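Local atomic coordinates of translation initiation factor eIF2b-like protein (Chaetomium thermophilum, PDB entry 5DBO), a protein that forms the beta subunit of the eIF2B complex and, with its partner subunits, probably promotes guanine-nucleotide exchange on eIF2 during translation initiation. Residues 345-351 against 373-377. Sequence-based numbering, arbitrary orientation.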
loop_
_atom_site.group_PDB
_atom_site.type_symbol
_atom_site.label_atom_id
_atom_site.label_comp_id
_atom_site.label_asym_id
_atom_site.label_seq_id
_atom_site.Cartn_x
_atom_site.Cartn_y
_atom_site.Cartn_z
ATOM N N VAL B 345 5.890 -8.530 29.002
ATOM C CA VAL B 345 4.921 -8.594 27.915
ATOM C C VAL B 345 5.432 -7.782 26.735
ATOM O O VAL B 345 5.423 -8.244 25.595
ATOM C CB VAL B 345 3.520 -8.065 28.343
ATOM C CG1 VAL B 345 2.581 -7.962 27.147
ATOM C CG2 VAL B 345 2.911 -8.945 29.420
ATOM N N SER B 346 5.885 -6.569 27.036
ATOM C CA SER B 346 6.453 -5.654 26.054
ATOM C C SER B 346 7.615 -6.243 25.278
ATOM O O SER B 346 7.715 -6.056 24.066
ATOM C CB SER B 346 6.920 -4.365 26.734
ATOM O OG SER B 346 5.899 -3.766 27.507
ATOM N N ARG B 347 8.495 -6.956 25.974
ATOM C CA ARG B 347 9.525 -7.732 25.293
ATOM C C ARG B 347 8.944 -8.855 24.437
ATOM O O ARG B 347 9.334 -9.020 23.283
ATOM C CB ARG B 347 10.525 -8.290 26.307
ATOM C CG ARG B 347 11.366 -7.212 26.970
ATOM C CD ARG B 347 12.314 -7.800 27.995
ATOM N NE ARG B 347 12.268 -7.087 29.268
ATOM C CZ ARG B 347 12.110 -7.677 30.448
ATOM N NH1 ARG B 347 11.986 -8.996 30.516
ATOM N NH2 ARG B 347 12.079 -6.955 31.560
ATOM N N GLY B 348 8.012 -9.623 24.987
ATOM C CA GLY B 348 7.522 -10.803 24.297
ATOM C C GLY B 348 7.909 -12.121 24.934
ATOM O O GLY B 348 8.026 -13.136 24.247
ATOM N N GLU B 349 8.106 -12.113 26.248
ATOM C CA GLU B 349 8.555 -13.306 26.952
ATOM C C GLU B 349 7.390 -14.038 27.614
ATOM O O GLU B 349 7.561 -15.136 28.145
ATOM C CB GLU B 349 9.608 -12.944 28.000
ATOM C CG GLU B 349 10.913 -12.430 27.417
ATOM C CD GLU B 349 11.919 -12.055 28.487
ATOM O OE1 GLU B 349 11.534 -12.028 29.675
ATOM O OE2 GLU B 349 13.092 -11.791 28.139
ATOM N N LEU B 350 6.209 -13.431 27.574
ATOM C CA LEU B 350 5.029 -14.023 28.199
ATOM C C LEU B 350 4.573 -15.278 27.457
ATOM O O LEU B 350 4.590 -15.325 26.226
ATOM C CB LEU B 350 3.888 -13.006 28.263
ATOM C CG LEU B 350 2.606 -13.484 28.952
ATOM C CD1 LEU B 350 2.883 -13.844 30.405
ATOM C CD2 LEU B 350 1.508 -12.438 28.856
ATOM N N GLY B 351 4.167 -16.292 28.218
ATOM C CA GLY B 351 3.711 -17.547 27.651
ATOM C C GLY B 351 4.638 -18.696 27.998
ATOM O O GLY B 351 5.861 -18.547 27.978
ATOM N N THR B 373 6.727 -19.118 22.550
ATOM C CA THR B 373 5.702 -18.280 23.159
ATOM C C THR B 373 4.430 -18.233 22.301
ATOM O O THR B 373 4.462 -17.889 21.118
ATOM C CB THR B 373 6.240 -16.847 23.423
ATOM O OG1 THR B 373 5.199 -16.033 23.979
ATOM C CG2 THR B 373 6.775 -16.202 22.141
ATOM N N THR B 374 3.317 -18.627 22.913
ATOM C CA THR B 374 2.007 -18.680 22.259
ATOM C C THR B 374 1.410 -17.318 21.900
ATOM O O THR B 374 0.548 -17.227 21.022
ATOM C CB THR B 374 0.990 -19.428 23.128
ATOM O OG1 THR B 374 0.886 -18.784 24.405
ATOM C CG2 THR B 374 1.427 -20.871 23.326
ATOM N N THR B 375 1.839 -16.271 22.600
ATOM C CA THR B 375 1.327 -14.923 22.358
ATOM C C THR B 375 2.433 -13.935 22.021
ATOM O O THR B 375 3.579 -14.105 22.430
ATOM C CB THR B 375 0.569 -14.378 23.579
ATOM O OG1 THR B 375 1.479 -14.249 24.682
ATOM C CG2 THR B 375 -0.561 -15.303 23.966
ATOM N N ASP B 376 2.068 -12.895 21.280
ATOM C CA ASP B 376 3.002 -11.845 20.899
ATOM C C ASP B 376 2.511 -10.477 21.333
ATOM O O ASP B 376 1.317 -10.280 21.571
ATOM C CB ASP B 376 3.235 -11.835 19.386
ATOM C CG ASP B 376 4.118 -12.970 18.919
ATOM O OD1 ASP B 376 4.677 -13.695 19.774
ATOM O OD2 ASP B 376 4.264 -13.127 17.690
ATOM N N TYR B 377 3.444 -9.540 21.459
ATOM C CA TYR B 377 3.087 -8.168 21.781
ATOM C C TYR B 377 3.188 -7.297 20.537
ATOM O O TYR B 377 4.130 -7.409 19.755
ATOM C CB TYR B 377 3.969 -7.614 22.901
ATOM C CG TYR B 377 3.797 -6.128 23.138
ATOM C CD1 TYR B 377 2.734 -5.644 23.891
ATOM C CD2 TYR B 377 4.712 -5.215 22.639
ATOM C CE1 TYR B 377 2.574 -4.288 24.118
ATOM C CE2 TYR B 377 4.562 -3.857 22.863
ATOM C CZ TYR B 377 3.490 -3.399 23.602
ATOM O OH TYR B 377 3.338 -2.048 23.825
#
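Tyr-377 packs against the last turn of helix 343-347, with the CA of Ser-346 over one face of its ring in a CH-pi contact, 4.0 Å from the ring centroid and 16° off the normal. CG anti to the backbone N (chi1 171°) sends the ring onward along the strand's direction, slanted towards the helix end. Val-345 crosses the tyrosine side chain at about a right angle, its CG1 4.0 Å from Tyr-377 CD1. The phenol OH is hydrogen-bonded to Asn-304. Cut back to an alanine, this position would probably leave Ser-346 CA and Val-345 CG1 without the ring they pack on, and Asn-304 without its hydroxyl partner. Next in the chain, Gly-348, with positive phi, is the C' residue of a Schellman motif that ends the helix and sends the chain back alongside strand 375-378, in the opposite direction; within this chain that strand is an outer one of a three-stranded antiparallel sheet. Thr-373 has OG1 anti to its own N (chi1 178°) and donates a hydrogen bond to Leu-350 O, while its CG2 methyl faces Gly-348 O at 3.9 Å. Leu-350 and Thr-375 both pack on Leu-308 of strand 307-310. Ser-346 O accepts a hydrogen bond from a basic side chain of another protein chain.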